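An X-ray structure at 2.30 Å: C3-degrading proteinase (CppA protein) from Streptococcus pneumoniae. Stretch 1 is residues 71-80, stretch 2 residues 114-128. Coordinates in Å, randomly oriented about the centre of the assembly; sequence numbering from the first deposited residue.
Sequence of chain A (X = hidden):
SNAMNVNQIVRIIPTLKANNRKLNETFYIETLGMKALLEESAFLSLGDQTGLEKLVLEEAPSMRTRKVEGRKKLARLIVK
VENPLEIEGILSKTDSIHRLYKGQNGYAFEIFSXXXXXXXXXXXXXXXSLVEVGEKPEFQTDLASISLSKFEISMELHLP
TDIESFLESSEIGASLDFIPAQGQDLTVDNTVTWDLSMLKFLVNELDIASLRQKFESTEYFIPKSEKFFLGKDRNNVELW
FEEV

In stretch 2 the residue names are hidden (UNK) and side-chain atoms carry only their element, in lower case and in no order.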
ATOM      1  N   ARG A  71      -3.481   0.965  16.576  1.00 22.49           N
ATOM      2  CA  ARG A  71      -2.795   0.447  15.427  1.00 21.53           C
ATOM      3  C   ARG A  71      -3.754   0.455  14.252  1.00 21.71           C
ATOM      4  O   ARG A  71      -4.991   0.234  14.405  1.00 22.03           O
ATOM      5  CB  ARG A  71      -2.239  -0.955  15.703  1.00 21.10           C
ATOM      6  CG  ARG A  71      -0.853  -0.929  16.237  1.00 20.04           C
ATOM      7  CD  ARG A  71      -0.318  -2.309  16.562  1.00 19.35           C
ATOM      8  NE  ARG A  71       1.044  -2.204  17.075  1.00 17.51           N
ATOM      9  CZ  ARG A  71       1.912  -3.204  17.178  1.00 16.89           C
ATOM     10  NH1 ARG A  71       1.598  -4.433  16.785  1.00 16.47           N
ATOM     11  NH2 ARG A  71       3.118  -2.962  17.681  1.00 17.25           N
ATOM     12  N   LYS A  72      -3.194   0.719  13.079  1.00 21.61           N
ATOM     13  CA  LYS A  72      -3.994   0.677  11.841  1.00 22.25           C
ATOM     14  C   LYS A  72      -3.827  -0.699  11.268  1.00 21.40           C
ATOM     15  O   LYS A  72      -2.835  -1.375  11.541  1.00 21.35           O
ATOM     16  CB  LYS A  72      -3.518   1.722  10.827  1.00 22.28           C
ATOM     17  CG  LYS A  72      -3.675   3.165  11.232  1.00 22.86           C
ATOM     18  CD  LYS A  72      -3.346   4.105  10.042  1.00 23.88           C
ATOM     19  CE  LYS A  72      -4.590   4.486   9.229  1.00 25.39           C
ATOM     20  NZ  LYS A  72      -4.291   5.263   7.968  1.00 23.86           N
ATOM     21  N   LYS A  73      -4.783  -1.108  10.443  1.00 21.22           N
ATOM     22  CA  LYS A  73      -4.674  -2.372   9.679  1.00 20.51           C
ATOM     23  C   LYS A  73      -3.381  -2.343   8.827  1.00 20.66           C
ATOM     24  O   LYS A  73      -2.654  -3.320   8.741  1.00 20.57           O
ATOM     25  CB  LYS A  73      -5.925  -2.577   8.834  1.00 20.00           C
ATOM     26  CG  LYS A  73      -7.193  -2.736   9.653  1.00 19.00           C
ATOM     27  CD  LYS A  73      -8.404  -2.985   8.726  1.00 19.49           C
ATOM     28  CE  LYS A  73      -9.742  -2.581   9.366  1.00 18.51           C
ATOM     29  NZ  LYS A  73     -10.945  -2.947   8.537  1.00 18.79           N
ATOM     30  N   LEU A  74      -3.065  -1.185   8.267  1.00 21.08           N
ATOM     31  CA  LEU A  74      -1.792  -0.979   7.577  1.00 21.17           C
ATOM     32  C   LEU A  74      -0.783  -0.643   8.642  1.00 21.56           C
ATOM     33  O   LEU A  74      -0.849   0.416   9.239  1.00 23.92           O
ATOM     34  CB  LEU A  74      -1.853   0.149   6.519  1.00 21.23           C
ATOM     35  CG  LEU A  74      -0.517   0.314   5.734  1.00 20.48           C
ATOM     36  CD1 LEU A  74      -0.335  -0.759   4.767  1.00 16.70           C
ATOM     37  CD2 LEU A  74      -0.418   1.637   5.045  1.00 19.89           C
ATOM     38  N   ALA A  75       0.123  -1.569   8.907  1.00 21.67           N
ATOM     39  CA  ALA A  75       1.243  -1.353   9.803  1.00 21.72           C
ATOM     40  C   ALA A  75       2.275  -0.444   9.085  1.00 21.72           C
ATOM     41  O   ALA A  75       2.554   0.649   9.565  1.00 21.58           O
ATOM     42  CB  ALA A  75       1.852  -2.707  10.256  1.00 21.15           C
ATOM     43  N   ARG A  76       2.770  -0.863   7.920  1.00 21.59           N
ATOM     44  CA  ARG A  76       3.643  -0.022   7.079  1.00 22.21           C
ATOM     45  C   ARG A  76       3.460  -0.330   5.590  1.00 22.29           C
ATOM     46  O   ARG A  76       3.321  -1.470   5.242  1.00 22.74           O
ATOM     47  CB  ARG A  76       5.113  -0.275   7.396  1.00 21.84           C
ATOM     48  CG  ARG A  76       5.713   0.502   8.557  1.00 24.32           C
ATOM     49  CD  ARG A  76       7.234   0.620   8.413  1.00 22.81           C
ATOM     50  NE  ARG A  76       7.834  -0.706   8.313  1.00 24.90           N
ATOM     51  CZ  ARG A  76       9.149  -0.972   8.407  1.00 26.22           C
ATOM     52  NH1 ARG A  76      10.047  -0.021   8.576  1.00 26.74           N
ATOM     53  NH2 ARG A  76       9.578  -2.215   8.314  1.00 26.22           N
ATOM     54  N   LEU A  77       3.486   0.688   4.732  1.00 21.83           N
ATOM     55  CA  LEU A  77       3.634   0.519   3.288  1.00 21.19           C
ATOM     56  C   LEU A  77       5.079   0.570   2.954  1.00 20.69           C
ATOM     57  O   LEU A  77       5.766   1.493   3.361  1.00 21.48           O
ATOM     58  CB  LEU A  77       2.945   1.646   2.519  1.00 20.68           C
ATOM     59  CG  LEU A  77       2.621   1.422   1.011  1.00 21.56           C
ATOM     60  CD1 LEU A  77       1.507   0.409   0.794  1.00 22.54           C
ATOM     61  CD2 LEU A  77       2.273   2.786   0.367  1.00 22.48           C
ATOM     62  N   ILE A  78       5.539  -0.393   2.170  1.00 21.34           N
ATOM     63  CA  ILE A  78       6.951  -0.536   1.799  1.00 21.27           C
ATOM     64  C   ILE A  78       7.095  -0.323   0.299  1.00 20.65           C
ATOM     65  O   ILE A  78       6.447  -0.952  -0.507  1.00 20.75           O
ATOM     66  CB  ILE A  78       7.525  -1.871   2.273  1.00 21.31           C
ATOM     67  CG1 ILE A  78       7.212  -2.072   3.769  1.00 22.83           C
ATOM     68  CG2 ILE A  78       9.066  -1.957   2.020  1.00 20.83           C
ATOM     69  CD1 ILE A  78       7.567  -3.409   4.265  1.00 22.25           C
ATOM     70  N   VAL A  79       7.900   0.663  -0.049  1.00 21.12           N
ATOM     71  CA  VAL A  79       8.111   1.064  -1.445  1.00 19.81           C
ATOM     72  C   VAL A  79       9.558   0.774  -1.738  1.00 19.35           C
ATOM     73  O   VAL A  79      10.433   1.429  -1.227  1.00 18.86           O
ATOM     74  CB  VAL A  79       7.775   2.541  -1.657  1.00 19.15           C
ATOM     75  CG1 VAL A  79       7.969   2.945  -3.120  1.00 17.02           C
ATOM     76  CG2 VAL A  79       6.316   2.844  -1.157  1.00 19.99           C
ATOM     77  N   LYS A  80       9.788  -0.285  -2.480  1.00 19.83           N
ATOM     78  CA  LYS A  80      11.126  -0.688  -2.866  1.00 20.49           C
ATOM     79  C   LYS A  80      11.425  -0.055  -4.181  1.00 20.54           C
ATOM     80  O   LYS A  80      10.805  -0.419  -5.170  1.00 22.05           O
ATOM     81  CB  LYS A  80      11.197  -2.192  -3.038  1.00 20.73           C
ATOM     82  CG  LYS A  80      12.573  -2.728  -3.570  1.00 21.42           C
ATOM     83  CD  LYS A  80      12.452  -4.243  -3.869  1.00 21.48           C
ATOM     84  CE  LYS A  80      13.803  -4.895  -4.017  1.00 22.69           C
ATOM     85  NZ  LYS A  80      14.775  -3.862  -4.406  1.00 25.47           N
ATOM     86  N   UNK A 114      -0.557  12.060   5.158  1.00 23.95           N
ATOM     87  CA  UNK A 114      -1.651  12.848   5.729  1.00 23.71           C
ATOM     88  C   UNK A 114      -2.669  12.021   6.537  1.00 23.92           C
ATOM     89  O   UNK A 114      -3.371  12.597   7.362  1.00 23.06           O
ATOM     90  c   UNK A 114      -1.396  13.355   3.409  1.00 23.59           C
ATOM     91  c   UNK A 114      -2.347  13.441   4.497  1.00 23.00           C
ATOM     92  c   UNK A 114      -0.433  12.268   3.697  1.00 24.35           C
ATOM     93  N   UNK A 115      -2.776  10.703   6.292  1.00 24.76           N
ATOM     94  CA  UNK A 115      -3.708   9.860   7.077  1.00 25.52           C
ATOM     95  C   UNK A 115      -2.975   9.008   8.121  1.00 25.75           C
ATOM     96  O   UNK A 115      -3.542   8.056   8.701  1.00 25.10           O
ATOM     97  o   UNK A 115      -6.121  11.648   4.421  1.00 24.51           O
ATOM     98  c   UNK A 115      -4.537   8.972   6.159  1.00 25.32           C
ATOM     99  c   UNK A 115      -6.064  10.750   5.285  1.00 25.96           C
ATOM    100  o   UNK A 115      -6.767  10.740   6.349  1.00 25.12           O
ATOM    101  c   UNK A 115      -5.119   9.646   4.969  1.00 24.72           C
ATOM    102  N   UNK A 116      -1.699   9.360   8.295  1.00 26.74           N
ATOM    103  CA  UNK A 116      -0.760   8.805   9.297  1.00 26.79           C
ATOM    104  C   UNK A 116      -0.390   7.373   8.980  1.00 26.31           C
ATOM    105  O   UNK A 116      -0.144   6.566   9.863  1.00 26.75           O
ATOM    106  o   UNK A 116      -2.911  10.483  11.362  1.00 32.07           O
ATOM    107  c   UNK A 116      -1.693  10.270  11.123  1.00 28.40           C
ATOM    108  c   UNK A 116      -1.309   8.888  10.731  1.00 27.14           C
ATOM    109  o   UNK A 116      -0.780  11.131  11.186  1.00 29.95           O
ATOM    110  N   UNK A 117      -0.365   7.059   7.708  1.00 26.12           N
ATOM    111  CA  UNK A 117       0.147   5.797   7.260  1.00 25.10           C
ATOM    112  C   UNK A 117       1.652   5.972   7.231  1.00 24.87           C
ATOM    113  O   UNK A 117       2.161   6.974   6.734  1.00 25.04           O
ATOM    114  c   UNK A 117      -0.428   5.500   5.884  1.00 25.12           C
ATOM    115  c   UNK A 117      -1.936   5.195   5.930  1.00 26.69           C
ATOM    116  o   UNK A 117      -2.333   4.443   6.868  1.00 24.49           O
ATOM    117  o   UNK A 117      -2.713   5.673   5.010  1.00 27.47           O
ATOM    118  N   UNK A 118       2.375   5.011   7.803  1.00 24.82           N
ATOM    119  CA  UNK A 118       3.842   5.034   7.808  1.00 23.62           C
ATOM    120  C   UNK A 118       4.350   4.334   6.571  1.00 23.18           C
ATOM    121  O   UNK A 118       3.999   3.184   6.305  1.00 21.94           O
ATOM    122  c   UNK A 118       4.365   4.346   9.065  1.00 23.49           C
ATOM    123  c   UNK A 118       5.989   3.746  10.769  1.00 23.62           C
ATOM    124  c   UNK A 118       6.538   5.744   9.436  1.00 23.46           C
ATOM    125  c   UNK A 118       5.856   4.354   9.414  1.00 23.25           C
ATOM    126  N   UNK A 119       5.179   5.053   5.808  1.00 23.83           N
ATOM    127  CA  UNK A 119       5.720   4.582   4.532  1.00 23.44           C
ATOM    128  C   UNK A 119       7.215   4.475   4.670  1.00 22.69           C
ATOM    129  O   UNK A 119       7.844   5.387   5.186  1.00 22.94           O
ATOM    130  c   UNK A 119       5.380   5.522   3.311  1.00 23.77           C
ATOM    131  c   UNK A 119       6.031   4.991   2.023  1.00 22.95           C
ATOM    132  c   UNK A 119       2.848   5.790   3.954  1.00 28.06           C
ATOM    133  c   UNK A 119       3.885   5.568   2.910  1.00 25.42           C
ATOM    134  N   UNK A 120       7.762   3.332   4.264  1.00 22.21           N
ATOM    135  CA  UNK A 120       9.185   3.112   4.156  1.00 21.92           C
ATOM    136  C   UNK A 120       9.534   3.132   2.683  1.00 22.02           C
ATOM    137  O   UNK A 120       8.963   2.376   1.918  1.00 22.28           O
ATOM    138  c   UNK A 120       9.594   1.756   4.776  1.00 22.24           C
ATOM    139  c   UNK A 120      12.057   2.260   5.295  1.00 21.80           C
ATOM    140  c   UNK A 120      11.072   1.292   4.570  1.00 21.64           C
ATOM    141  c   UNK A 120      11.317  -0.096   5.025  1.00 21.10           C
ATOM    142  N   UNK A 121      10.442   4.021   2.279  1.00 23.34           N
ATOM    143  CA  UNK A 121      10.995   4.004   0.917  1.00 23.96           C
ATOM    144  C   UNK A 121      12.448   3.589   0.986  1.00 23.38           C
ATOM    145  O   UNK A 121      13.235   4.230   1.677  1.00 24.56           O
ATOM    146  c   UNK A 121      10.921   5.375   0.207  1.00 24.48           C
ATOM    147  c   UNK A 121       9.496   5.935   0.331  1.00 28.60           C
ATOM    148  c   UNK A 121      11.351   5.254  -1.296  1.00 23.75           C
ATOM    149  c   UNK A 121       8.981   6.531  -0.997  1.00 33.85           C
ATOM    150  N   UNK A 122      12.794   2.534   0.267  1.00 22.52           N
ATOM    151  CA  UNK A 122      14.097   1.950   0.373  1.00 23.31           C
ATOM    152  C   UNK A 122      14.471   1.340  -0.964  1.00 24.32           C
ATOM    153  O   UNK A 122      13.700   1.338  -1.882  1.00 23.72           O
ATOM    154  c   UNK A 122      12.193  -0.812   1.153  1.00 20.27           C
ATOM    155  c   UNK A 122      13.477  -0.398   1.102  1.00 20.81           C
ATOM    156  c   UNK A 122      14.114   0.894   1.495  1.00 22.57           C
ATOM    157  n   UNK A 122      12.147  -2.081   0.613  1.00 19.94           N
ATOM    158  c   UNK A 122      13.369  -2.442   0.270  1.00 21.45           C
ATOM    159  n   UNK A 122      14.193  -1.445   0.557  1.00 20.69           N
ATOM    160  N   UNK A 123      15.674   0.796  -1.047  1.00 26.80           N
ATOM    161  CA  UNK A 123      16.189   0.253  -2.291  1.00 28.20           C
ATOM    162  C   UNK A 123      16.916  -1.079  -2.078  1.00 29.12           C
ATOM    163  O   UNK A 123      17.751  -1.453  -2.914  1.00 30.36           O
ATOM    164  c   UNK A 123      17.117   1.271  -2.916  1.00 27.47           C
ATOM    165  N   UNK A 124      16.588  -1.797  -0.989  1.00 30.05           N
ATOM    166  CA  UNK A 124      17.384  -2.932  -0.496  1.00 30.58           C
ATOM    167  C   UNK A 124      16.763  -4.235  -0.949  1.00 31.50           C
ATOM    168  O   UNK A 124      15.535  -4.316  -1.118  1.00 30.87           O
ATOM    169  c   UNK A 124      17.446  -2.966   1.037  1.00 30.67           C
ATOM    170  c   UNK A 124      19.496  -1.351   1.189  1.00 34.33           C
ATOM    171  o   UNK A 124      19.749  -0.124   1.270  1.00 34.65           O
ATOM    172  o   UNK A 124      20.304  -2.202   0.674  1.00 32.42           O
ATOM    173  c   UNK A 124      18.109  -1.774   1.750  1.00 31.91           C
ATOM    174  N   UNK A 125      17.607  -5.256  -1.142  1.00 32.53           N
ATOM    175  CA  UNK A 125      17.113  -6.622  -1.398  1.00 33.59           C
ATOM    176  C   UNK A 125      16.703  -7.276  -0.060  1.00 34.91           C
ATOM    177  O   UNK A 125      16.083  -8.337  -0.019  1.00 35.17           O
ATOM    178  c   UNK A 125      18.895  -6.725  -3.212  1.00 35.07           C
ATOM    179  o   UNK A 125      18.783  -7.094  -4.406  1.00 36.92           O
ATOM    180  o   UNK A 125      19.616  -5.766  -2.859  1.00 36.31           O
ATOM    181  c   UNK A 125      18.142  -7.487  -2.134  1.00 33.98           C
ATOM    182  N   UNK A 126      17.041  -6.615   1.034  1.00 36.25           N
ATOM    183  CA  UNK A 126      16.621  -7.040   2.339  1.00 37.42           C
ATOM    184  C   UNK A 126      16.594  -5.803   3.219  1.00 37.81           C
ATOM    185  O   UNK A 126      17.641  -5.280   3.610  1.00 38.33           O
ATOM    186  c   UNK A 126      17.606  -8.090   2.853  1.00 37.62           C
ATOM    187  c   UNK A 126      17.507  -8.336   4.368  1.00 39.15           C
ATOM    188  o   UNK A 126      16.463  -8.015   5.002  1.00 39.77           O
ATOM    189  o   UNK A 126      18.505  -8.872   4.911  1.00 39.55           O
ATOM    190  N   UNK A 127      15.393  -5.337   3.531  1.00 38.17           N
ATOM    191  CA  UNK A 127      15.233  -4.147   4.382  1.00 38.26           C
ATOM    192  C   UNK A 127      15.805  -4.348   5.823  1.00 38.45           C
ATOM    193  O   UNK A 127      15.906  -3.400   6.600  1.00 38.77           O
ATOM    194  c   UNK A 127      12.858  -4.341   5.456  1.00 38.44           C
ATOM    195  c   UNK A 127      11.350  -4.191   5.217  1.00 37.56           C
ATOM    196  c   UNK A 127      13.726  -3.622   4.396  1.00 38.41           C
ATOM    197  c   UNK A 127      13.070  -3.826   3.071  1.00 36.94           C
ATOM    198  N   UNK A 128      16.198  -5.570   6.165  1.00 38.54           N
ATOM    199  CA  UNK A 128      16.828  -5.857   7.466  1.00 38.34           C
ATOM    200  C   UNK A 128      18.317  -5.380   7.562  1.00 38.56           C
ATOM    201  O   UNK A 128      18.898  -5.347   8.636  1.00 37.57           O
ATOM    202  c   UNK A 128      16.704  -7.324   7.759  1.00 37.84           C
TER
HETATM  203  O   HOH W   1      -5.546   5.307   5.547  1.00 30.82           O
HETATM  204  O   HOH W   2       0.498   3.003   8.958  1.00 33.62           O

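Position 114 has three side-chain carbons closing a ring onto its own backbone N: Pro 114, out of reach of stretch 1. Position 115 carries three carbons, the third holding two oxygens, and its end leads away; this is Glu 115, which contributes its backbone, O accepting a hydrogen bond from Lys 72 NZ at 3.0 Å. Position 116, two carbons with two oxygens on the second, is exposed: Asp 116.

Position 117 has the same atoms, but one oxygen lies 2.4 Å from Lys 72 NZ. It is Asp 117, whose OD1 forms a very short salt bridge. Water 1 closes a second path, accepting from Lys 72 NZ at 2.7 Å and donating to Asp 117 OD2 at 2.9 Å.

At position 118, four carbons fork at the second, and one lies 3.9 Å from Arg 76 CG: Leu 118. Water 2 opens the strand pairing, donating to Leu 74 O (2.9 Å) and accepting from Leu 118 N (3.0 Å). Position 119 also has four carbons, forked at the first with one two-carbon arm; it is Ile 119, with CG2 3.8 Å from Val 79 CG2.

Position 120 forks at the second of its four carbons, giving Leu 120; its CD2 covers one face of the Arg 76 guanidinium, 3.8 Å from NH1. Position 121 repeats the first-carbon fork and long arm: Ile 121, whose CD1 sits 4.2 Å from Val 79 CB. Position 122 bears one carbon, then a ring of three carbons and two nitrogens. His 122 lays a ring face over Lys 80 CA, 4.2 Å from the centroid, and meets Ile 78 CG2 at its edge.

Position 123, a single carbon pointing away, is Ala 123. Position 124, three carbons ending in two oxygens, is Glu 124; its N donates to His 122 ND1. Positions 125 and 126 each have two carbons and a terminal oxygen pair, Asp 125 and Asp 126, without contacts here. Position 127, four carbons forked at the first, points toward stretch 1: Ile 127, its CD1 4.0 Å from Ile 78 CD1. Position 128, one carbon, is Ala 128.

The design rule is parallel pairing with alternating faces. Leu 77 and Val 79 each donate through N and accept through O, bonding to Leu 118, Leu 120 and His 122. Leu 77, Val 79, Ile 119 and Ile 121 share one face; Ile 78, Lys 80, Leu 120 and His 122 the other.

Stretch 2, residues 114-128: PEDDLILIHAEDDIA
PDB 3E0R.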